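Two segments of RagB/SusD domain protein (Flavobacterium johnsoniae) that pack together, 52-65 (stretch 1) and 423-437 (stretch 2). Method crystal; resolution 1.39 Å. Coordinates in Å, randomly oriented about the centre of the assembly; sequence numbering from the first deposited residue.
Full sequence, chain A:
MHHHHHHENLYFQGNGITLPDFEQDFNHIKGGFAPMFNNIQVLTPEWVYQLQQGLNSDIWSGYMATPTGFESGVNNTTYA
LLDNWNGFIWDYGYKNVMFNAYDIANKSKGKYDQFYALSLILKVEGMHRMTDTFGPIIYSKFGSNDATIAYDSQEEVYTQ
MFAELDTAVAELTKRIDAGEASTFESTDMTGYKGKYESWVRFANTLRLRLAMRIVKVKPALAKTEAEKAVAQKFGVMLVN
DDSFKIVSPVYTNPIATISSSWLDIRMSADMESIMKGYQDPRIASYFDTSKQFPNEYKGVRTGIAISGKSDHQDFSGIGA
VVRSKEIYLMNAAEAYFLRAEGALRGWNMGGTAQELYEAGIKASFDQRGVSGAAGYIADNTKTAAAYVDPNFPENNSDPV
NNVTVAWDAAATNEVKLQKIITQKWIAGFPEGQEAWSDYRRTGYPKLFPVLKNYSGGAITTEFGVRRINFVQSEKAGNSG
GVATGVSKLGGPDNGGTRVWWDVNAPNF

Stretch 1, residues 52-65: QQGLNSDIWSGYMA
Stretch 2, residues 423-437: QKWIAGFPEGQEAWS

A glycine lets two backbones approach closely, and here hydrogen bonds accompany that approach. Stretch 1 has a helix through Gly 54, left at Leu 55, then a second starting at Ser 57 and a turn at Gly 62 (phi/psi 86/5). In stretch 2, helices 423-428 and 432-437 flank a turn with a cis peptide before Pro 430. Gly 432 CA lies 4.1 Å from Asp 58 CA; a CB there would clash with Asp 58 OD1 and Ser 57 O. Ser 57 CA to Gln 433 CA is 5.1 Å and Ser 61 CA to Trp 436 CA 4.3 Å.

Five direct hydrogen bonds cross between the stretches. The Glu 431 carboxylate (chi1 t, chi2 m) caps its helix, accepting the free N-H groups of Gln 433 and Glu 434; its OE2 also receives Gln 53 NE2 (t, t) at 2.8 Å. Gly 432 N donates to Asp 58 OD1 (3.3 Å), Ser 57 OG to Gln 433 OE1 (3.0 Å), Trp 425 NE1 almost linearly to Ser 61 O (2.8 Å), and Tyr 63 OH to Trp 425 O (2.6 Å). Water 1 O donates to Tyr 63 OH (2.9 Å) and Glu 431 O (2.8 Å).

Tyr 63 (m) makes two edge-to-face contacts: its edge meets the face of Trp 425 (t), and the edge of Phe 429 (t) points at the face of the Tyr 63 ring. Separately, Trp 60 (m) CE3 packs 3.7 Å from Trp 436 (t) CE2, planes oblique at 52°.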

ATOM      1  N   GLN A  52      23.293  13.484   4.312  1.00  9.36           N
ATOM      2  CA  GLN A  52      22.324  13.449   3.225  1.00  9.54           C
ATOM      3  C   GLN A  52      22.082  12.036   2.723  1.00 10.89           C
ATOM      4  O   GLN A  52      20.942  11.680   2.414  1.00 10.57           O
ATOM      5  CB  GLN A  52      22.803  14.310   2.060  1.00 10.70           C
ATOM      6  CG  GLN A  52      21.751  14.431   0.969  1.00 10.50           C
ATOM      7  CD  GLN A  52      22.339  14.577  -0.422  1.00 10.91           C
ATOM      8  OE1 GLN A  52      23.525  14.310  -0.643  1.00 11.44           O
ATOM      9  NE2 GLN A  52      21.511  15.002  -1.368  1.00 12.09           N
ATOM     10  N   GLN A  53      23.144  11.236   2.622  1.00  9.48           N
ATOM     11  CA  GLN A  53      23.004   9.891   2.083  1.00  9.75           C
ATOM     12  C   GLN A  53      23.867   8.848   2.798  1.00  8.95           C
ATOM     13  O   GLN A  53      23.487   7.683   2.899  1.00  9.36           O
ATOM     14  CB  GLN A  53      23.285   9.892   0.574  1.00 10.25           C
ATOM     15  CG  GLN A  53      23.034   8.535  -0.062  1.00  9.81           C
ATOM     16  CD  GLN A  53      23.065   8.531  -1.592  1.00  9.88           C
ATOM     17  OE1 GLN A  53      22.658   9.484  -2.269  1.00 10.99           O
ATOM     18  NE2 GLN A  53      23.549   7.434  -2.139  1.00  9.28           N
ATOM     19  N   GLY A  54      25.027   9.262   3.307  1.00  8.90           N
ATOM     20  CA  GLY A  54      25.987   8.316   3.854  1.00  9.69           C
ATOM     21  C   GLY A  54      25.508   7.493   5.034  1.00  8.47           C
ATOM     22  O   GLY A  54      25.932   6.347   5.223  1.00 11.09           O
ATOM     23  N   LEU A  55      24.622   8.081   5.834  1.00  8.87           N
ATOM     24  CA  LEU A  55      24.127   7.430   7.046  1.00  9.47           C
ATOM     25  C   LEU A  55      22.653   7.025   6.921  1.00  9.18           C
ATOM     26  O   LEU A  55      21.985   6.721   7.918  1.00  9.69           O
ATOM     27  CB  LEU A  55      24.351   8.334   8.267  1.00 10.29           C
ATOM     28  CG  LEU A  55      25.824   8.482   8.662  1.00 11.12           C
ATOM     29  CD1 LEU A  55      26.017   9.583   9.692  1.00 12.86           C
ATOM     30  CD2 LEU A  55      26.333   7.162   9.208  1.00 12.74           C
ATOM     31  N   ASN A  56      22.162   6.985   5.685  1.00  9.00           N
ATOM     32  CA  ASN A  56      20.835   6.423   5.432  1.00  8.48           C
ATOM     33  C   ASN A  56      20.902   5.365   4.327  1.00  8.24           C
ATOM     34  O   ASN A  56      21.320   4.244   4.589  1.00  8.62           O
ATOM     35  CB  ASN A  56      19.724   7.498   5.270  1.00  9.56           C
ATOM     36  CG  ASN A  56      20.046   8.564   4.226  1.00  9.08           C
ATOM     37  OD1 ASN A  56      19.866   8.350   3.032  1.00 10.22           O
ATOM     38  ND2 ASN A  56      20.459   9.746   4.684  1.00 10.98           N
ATOM     39  N   SER A  57      20.547   5.717   3.100  1.00  8.32           N
ATOM     40  CA  SER A  57      20.463   4.708   2.055  1.00  9.05           C
ATOM     41  C   SER A  57      21.787   4.010   1.692  1.00  9.44           C
ATOM     42  O   SER A  57      21.770   2.855   1.258  1.00  9.12           O
ATOM     43  CB  SER A  57      19.780   5.268   0.816  1.00  8.37           C
ATOM     44  OG  SER A  57      20.467   6.389   0.300  1.00 10.77           O
ATOM     45  N   ASP A  58      22.934   4.673   1.885  1.00  8.35           N
ATOM     46  CA  ASP A  58      24.209   3.986   1.618  1.00  8.23           C
ATOM     47  C   ASP A  58      24.376   2.761   2.508  1.00  8.43           C
ATOM     48  O   ASP A  58      25.081   1.816   2.151  1.00  9.52           O
ATOM     49  CB  ASP A  58      25.409   4.914   1.832  1.00  9.18           C
ATOM     50  CG  ASP A  58      25.659   5.847   0.658  1.00  9.14           C
ATOM     51  OD1 ASP A  58      25.031   5.676  -0.416  1.00 10.50           O
ATOM     52  OD2 ASP A  58      26.493   6.770   0.817  1.00  9.92           O
ATOM     53  N   ILE A  59      23.720   2.783   3.665  1.00  8.22           N
ATOM     54  CA  ILE A  59      23.790   1.685   4.621  1.00  9.45           C
ATOM     55  C   ILE A  59      22.576   0.750   4.498  1.00 10.05           C
ATOM     56  O   ILE A  59      22.732  -0.466   4.442  1.00  9.99           O
ATOM     57  CB  ILE A  59      23.954   2.226   6.055  1.00 10.16           C
ATOM     58  CG1 ILE A  59      25.289   2.983   6.163  1.00  9.43           C
ATOM     59  CG2 ILE A  59      23.864   1.093   7.065  1.00 10.54           C
ATOM     60  CD1 ILE A  59      25.563   3.570   7.534  1.00 10.88           C
ATOM     61  N   TRP A  60      21.370   1.305   4.436  1.00  9.18           N
ATOM     62  CA  TRP A  60      20.169   0.476   4.335  1.00  9.07           C
ATOM     63  C   TRP A  60      20.173  -0.387   3.070  1.00 10.15           C
ATOM     64  O   TRP A  60      19.628  -1.492   3.067  1.00 12.41           O
ATOM     65  CB  TRP A  60      18.918   1.346   4.382  1.00  9.34           C
ATOM     66  CG  TRP A  60      18.749   2.130   5.670  1.00  8.75           C
ATOM     67  CD1 TRP A  60      19.191   1.783   6.921  1.00  9.74           C
ATOM     68  CD2 TRP A  60      18.090   3.392   5.813  1.00  8.11           C
ATOM     69  NE1 TRP A  60      18.844   2.756   7.830  1.00  9.08           N
ATOM     70  CE2 TRP A  60      18.174   3.757   7.174  1.00  8.33           C
ATOM     71  CE3 TRP A  60      17.436   4.251   4.923  1.00  8.91           C
ATOM     72  CZ2 TRP A  60      17.615   4.939   7.665  1.00  9.00           C
ATOM     73  CZ3 TRP A  60      16.887   5.427   5.411  1.00  8.87           C
ATOM     74  CH2 TRP A  60      16.981   5.759   6.768  1.00  9.61           C
ATOM     75  N   SER A  61      20.789   0.120   2.000  1.00  8.59           N
ATOM     76  CA  SER A  61      20.894  -0.597   0.726  1.00  9.88           C
ATOM     77  C   SER A  61      21.724  -1.868   0.820  1.00 10.31           C
ATOM     78  O   SER A  61      21.702  -2.684  -0.095  1.00  9.41           O
ATOM     79  CB  SER A  61      21.563   0.300  -0.314  1.00  9.51           C
ATOM     80  OG  SER A  61      22.900   0.605   0.091  1.00 10.14           O
ATOM     81  N   GLY A  62      22.509  -2.001   1.886  1.00  9.49           N
ATOM     82  CA  GLY A  62      23.479  -3.077   1.971  1.00 10.26           C
ATOM     83  C   GLY A  62      24.827  -2.793   1.331  1.00  9.64           C
ATOM     84  O   GLY A  62      25.683  -3.681   1.283  1.00 10.80           O
ATOM     85  N   TYR A  63      25.048  -1.576   0.844  1.00  8.88           N
ATOM     86  CA  TYR A  63      26.319  -1.245   0.202  1.00 10.28           C
ATOM     87  C   TYR A  63      27.471  -1.024   1.187  1.00 10.05           C
ATOM     88  O   TYR A  63      28.602  -1.426   0.917  1.00 11.24           O
ATOM     89  CB  TYR A  63      26.163   0.021  -0.625  1.00  9.00           C
ATOM     90  CG  TYR A  63      25.576  -0.169  -2.012  1.00  8.85           C
ATOM     91  CD1 TYR A  63      25.209  -1.430  -2.497  1.00  9.13           C
ATOM     92  CD2 TYR A  63      25.404   0.925  -2.848  1.00  9.02           C
ATOM     93  CE1 TYR A  63      24.687  -1.578  -3.794  1.00  8.59           C
ATOM     94  CE2 TYR A  63      24.895   0.787  -4.130  1.00  9.19           C
ATOM     95  CZ  TYR A  63      24.536  -0.466  -4.601  1.00  8.03           C
ATOM     96  OH  TYR A  63      24.036  -0.581  -5.881  1.00  9.09           O
ATOM     97  N   MET A  64      27.186  -0.350   2.297  1.00  9.11           N
ATOM     98  CA  MET A  64      28.228   0.122   3.216  1.00  9.18           C
ATOM     99  C   MET A  64      27.741   0.017   4.644  1.00 10.11           C
ATOM    100  O   MET A  64      26.536  -0.118   4.890  1.00 10.92           O
ATOM    101  CB  MET A  64      28.595   1.574   2.881  1.00 10.85           C
ATOM    102  CG  MET A  64      29.213   1.733   1.497  1.00 13.37           C
ATOM    103  SD  MET A  64      29.530   3.431   0.971  1.00 12.64           S
ATOM    104  CE  MET A  64      28.240   3.639  -0.272  1.00 13.43           C
ATOM    105  N   ALA A  65      28.670   0.075   5.598  1.00 10.30           N
ATOM    106  CA  ALA A  65      28.311  -0.002   7.015  1.00 10.35           C
ATOM    107  C   ALA A  65      29.289   0.811   7.838  1.00 11.17           C
ATOM    108  O   ALA A  65      30.463   0.933   7.477  1.00 11.87           O
ATOM    109  CB  ALA A  65      28.306  -1.446   7.489  1.00 11.21           C
ATOM    110  N   GLN A 423      22.563  -8.470  -9.829  1.00 10.04           N
ATOM    111  CA  GLN A 423      23.584  -7.915 -10.714  1.00  9.33           C
ATOM    112  C   GLN A 423      23.449  -6.399 -10.850  1.00 10.21           C
ATOM    113  O   GLN A 423      24.445  -5.674 -10.933  1.00 10.12           O
ATOM    114  CB  GLN A 423      23.564  -8.632 -12.062  1.00  9.66           C
ATOM    115  CG  GLN A 423      24.136 -10.046 -11.954  1.00 10.81           C
ATOM    116  CD  GLN A 423      25.576 -10.053 -11.452  1.00 11.20           C
ATOM    117  OE1 GLN A 423      26.391  -9.218 -11.848  1.00 11.34           O
ATOM    118  NE2 GLN A 423      25.893 -11.005 -10.572  1.00 12.25           N
ATOM    119  N   LYS A 424      22.213  -5.919 -10.832  1.00  9.33           N
ATOM    120  CA  LYS A 424      21.941  -4.489 -10.863  1.00  8.07           C
ATOM    121  C   LYS A 424      22.518  -3.815  -9.612  1.00  8.80           C
ATOM    122  O   LYS A 424      23.175  -2.762  -9.685  1.00  9.61           O
ATOM    123  CB  LYS A 424      20.423  -4.313 -10.923  1.00  9.94           C
ATOM    124  CG  LYS A 424      19.932  -2.938 -11.262  1.00  9.49           C
ATOM    125  CD  LYS A 424      18.401  -3.005 -11.348  1.00  9.86           C
ATOM    126  CE  LYS A 424      17.798  -1.675 -11.690  1.00 10.25           C
ATOM    127  NZ  LYS A 424      16.339  -1.716 -11.375  1.00  9.60           N
ATOM    128  N   TRP A 425      22.287  -4.444  -8.467  1.00  8.15           N
ATOM    129  CA  TRP A 425      22.784  -3.968  -7.184  1.00  8.66           C
ATOM    130  C   TRP A 425      24.321  -3.897  -7.189  1.00  9.62           C
ATOM    131  O   TRP A 425      24.898  -2.886  -6.786  1.00  9.43           O
ATOM    132  CB  TRP A 425      22.242  -4.897  -6.101  1.00  8.55           C
ATOM    133  CG  TRP A 425      22.595  -4.630  -4.654  1.00  8.90           C
ATOM    134  CD1 TRP A 425      21.900  -3.858  -3.763  1.00  8.87           C
ATOM    135  CD2 TRP A 425      23.655  -5.245  -3.903  1.00  9.02           C
ATOM    136  NE1 TRP A 425      22.482  -3.921  -2.521  1.00  8.68           N
ATOM    137  CE2 TRP A 425      23.569  -4.759  -2.579  1.00  8.35           C
ATOM    138  CE3 TRP A 425      24.683  -6.140  -4.228  1.00 10.27           C
ATOM    139  CZ2 TRP A 425      24.455  -5.151  -1.577  1.00  9.60           C
ATOM    140  CZ3 TRP A 425      25.573  -6.520  -3.229  1.00 10.38           C
ATOM    141  CH2 TRP A 425      25.453  -6.026  -1.922  1.00  9.89           C
ATOM    142  N   ILE A 426      24.986  -4.943  -7.672  1.00  9.15           N
ATOM    143  CA  ILE A 426      26.450  -4.894  -7.731  1.00 10.42           C
ATOM    144  C   ILE A 426      26.918  -3.756  -8.645  1.00  9.67           C
ATOM    145  O   ILE A 426      27.820  -2.996  -8.286  1.00  9.65           O
ATOM    146  CB  ILE A 426      27.083  -6.234  -8.188  1.00  8.92           C
ATOM    147  CG1 ILE A 426      26.747  -7.355  -7.206  1.00  9.81           C
ATOM    148  CG2 ILE A 426      28.612  -6.088  -8.313  1.00 10.21           C
ATOM    149  CD1 ILE A 426      27.097  -8.762  -7.721  1.00 12.61           C
ATOM    150  N   ALA A 427      26.310  -3.640  -9.823  1.00  8.82           N
ATOM    151  CA  ALA A 427      26.726  -2.646 -10.807  1.00  9.14           C
ATOM    152  C   ALA A 427      26.563  -1.201 -10.330  1.00 10.30           C
ATOM    153  O   ALA A 427      27.324  -0.323 -10.743  1.00 10.42           O
ATOM    154  CB  ALA A 427      25.982  -2.863 -12.130  1.00  9.72           C
ATOM    155  N   GLY A 428      25.567  -0.949  -9.473  1.00  8.95           N
ATOM    156  CA  GLY A 428      25.241   0.414  -9.084  1.00  9.58           C
ATOM    157  C   GLY A 428      26.050   0.972  -7.926  1.00 10.08           C
ATOM    158  O   GLY A 428      25.898   2.143  -7.601  1.00 10.61           O
ATOM    159  N   PHE A 429      26.905   0.151  -7.314  1.00  9.72           N
ATOM    160  CA  PHE A 429      27.747   0.611  -6.217  1.00  9.59           C
ATOM    161  C   PHE A 429      28.574   1.803  -6.697  1.00 12.03           C
ATOM    162  O   PHE A 429      29.072   1.785  -7.827  1.00 12.46           O
ATOM    163  CB  PHE A 429      28.661  -0.532  -5.760  1.00 10.97           C
ATOM    164  CG  PHE A 429      29.556  -0.165  -4.610  1.00 10.51           C
ATOM    165  CD1 PHE A 429      30.861   0.265  -4.841  1.00 11.18           C
ATOM    166  CD2 PHE A 429      29.099  -0.243  -3.304  1.00 10.58           C
ATOM    167  CE1 PHE A 429      31.688   0.614  -3.787  1.00 11.28           C
ATOM    168  CE2 PHE A 429      29.926   0.108  -2.244  1.00 10.42           C
ATOM    169  CZ  PHE A 429      31.223   0.537  -2.493  1.00 12.12           C
ATOM    170  N   PRO A 430      28.741   2.842  -5.850  1.00 11.15           N
ATOM    171  CA  PRO A 430      28.338   3.017  -4.449  1.00 11.93           C
ATOM    172  C   PRO A 430      27.059   3.853  -4.256  1.00 12.03           C
ATOM    173  O   PRO A 430      26.863   4.436  -3.184  1.00 10.78           O
ATOM    174  CB  PRO A 430      29.525   3.794  -3.877  1.00 12.37           C
ATOM    175  CG  PRO A 430      29.875   4.727  -4.992  1.00 12.41           C
ATOM    176  CD  PRO A 430      29.607   3.955  -6.287  1.00 13.62           C
ATOM    177  N   GLU A 431      26.203   3.919  -5.272  1.00 10.77           N
ATOM    178  CA  GLU A 431      25.021   4.793  -5.212  1.00  9.47           C
ATOM    179  C   GLU A 431      23.840   4.139  -4.461  1.00 10.37           C
ATOM    180  O   GLU A 431      22.942   3.528  -5.047  1.00  9.86           O
ATOM    181  CB  GLU A 431      24.625   5.241  -6.623  1.00 10.92           C
ATOM    182  CG  GLU A 431      23.905   6.587  -6.682  1.00 10.85           C
ATOM    183  CD  GLU A 431      22.606   6.586  -5.892  1.00 10.04           C
ATOM    184  OE1 GLU A 431      21.566   6.152  -6.440  1.00  9.90           O
ATOM    185  OE2 GLU A 431      22.624   7.002  -4.716  1.00 10.58           O
ATOM    186  N   GLY A 432      23.852   4.293  -3.147  1.00 10.90           N
ATOM    187  CA  GLY A 432      22.939   3.560  -2.294  1.00  9.81           C
ATOM    188  C   GLY A 432      21.466   3.896  -2.415  1.00  9.13           C
ATOM    189  O   GLY A 432      20.635   3.048  -2.107  1.00  9.08           O
ATOM    190  N   GLN A 433      21.130   5.102  -2.860  1.00  8.66           N
ATOM    191  CA  GLN A 433      19.727   5.506  -2.911  1.00  8.78           C
ATOM    192  C   GLN A 433      18.914   4.656  -3.890  1.00  7.90           C
ATOM    193  O   GLN A 433      17.855   4.143  -3.530  1.00  8.33           O
ATOM    194  CB  GLN A 433      19.617   7.000  -3.227  1.00  9.43           C
ATOM    195  CG  GLN A 433      18.185   7.521  -3.373  1.00  9.31           C
ATOM    196  CD  GLN A 433      17.381   7.494  -2.078  1.00  9.66           C
ATOM    197  OE1 GLN A 433      17.932   7.481  -0.968  1.00 10.43           O
ATOM    198  NE2 GLN A 433      16.063   7.491  -2.221  1.00 11.26           N
ATOM    199  N   GLU A 434      19.410   4.476  -5.108  1.00  8.45           N
ATOM    200  CA  GLU A 434      18.687   3.657  -6.067  1.00  8.17           C
ATOM    201  C   GLU A 434      18.607   2.209  -5.588  1.00  7.98           C
ATOM    202  O   GLU A 434      17.583   1.559  -5.740  1.00  8.79           O
ATOM    203  CB  GLU A 434      19.341   3.746  -7.441  1.00  8.02           C
ATOM    204  CG  GLU A 434      18.570   3.006  -8.538  1.00  9.46           C
ATOM    205  CD  GLU A 434      17.120   3.445  -8.669  1.00  9.11           C
ATOM    206  OE1 GLU A 434      16.771   4.578  -8.273  1.00  9.80           O
ATOM    207  OE2 GLU A 434      16.311   2.652  -9.193  1.00 10.16           O
ATOM    208  N   ALA A 435      19.689   1.699  -5.001  1.00  7.80           N
ATOM    209  CA  ALA A 435      19.690   0.329  -4.495  1.00  8.26           C
ATOM    210  C   ALA A 435      18.661   0.131  -3.386  1.00  8.28           C
ATOM    211  O   ALA A 435      17.996  -0.907  -3.333  1.00  7.91           O
ATOM    212  CB  ALA A 435      21.097  -0.065  -4.005  1.00  8.76           C
ATOM    213  N   TRP A 436      18.539   1.119  -2.497  1.00  7.36           N
ATOM    214  CA  TRP A 436      17.532   1.082  -1.423  1.00  7.07           C
ATOM    215  C   TRP A 436      16.113   1.093  -1.999  1.00  7.92           C
ATOM    216  O   TRP A 436      15.242   0.342  -1.544  1.00  8.55           O
ATOM    217  CB  TRP A 436      17.745   2.257  -0.450  1.00  7.65           C
ATOM    218  CG  TRP A 436      16.728   2.393   0.658  1.00  7.64           C
ATOM    219  CD1 TRP A 436      16.272   1.408   1.494  1.00  9.02           C
ATOM    220  CD2 TRP A 436      16.075   3.599   1.064  1.00  6.79           C
ATOM    221  NE1 TRP A 436      15.357   1.931   2.386  1.00  8.40           N
ATOM    222  CE2 TRP A 436      15.226   3.276   2.146  1.00  7.11           C
ATOM    223  CE3 TRP A 436      16.130   4.929   0.620  1.00  8.14           C
ATOM    224  CZ2 TRP A 436      14.422   4.233   2.775  1.00  8.77           C
ATOM    225  CZ3 TRP A 436      15.341   5.880   1.251  1.00  8.51           C
ATOM    226  CH2 TRP A 436      14.500   5.526   2.318  1.00  8.74           C
ATOM    227  N   SER A 437      15.873   1.930  -3.001  1.00  8.03           N
ATOM    228  CA  SER A 437      14.555   1.940  -3.638  1.00  8.67           C
ATOM    229  C   SER A 437      14.235   0.605  -4.323  1.00  8.60           C
ATOM    230  O   SER A 437      13.139   0.066  -4.166  1.00  8.31           O
ATOM    231  CB  SER A 437      14.448   3.112  -4.610  1.00  8.22           C
ATOM    232  OG  SER A 437      14.529   4.326  -3.883  1.00  8.03           O
TER
HETATM  233  O   HOH W   1      22.549   1.625  -7.096  1.00 12.06           O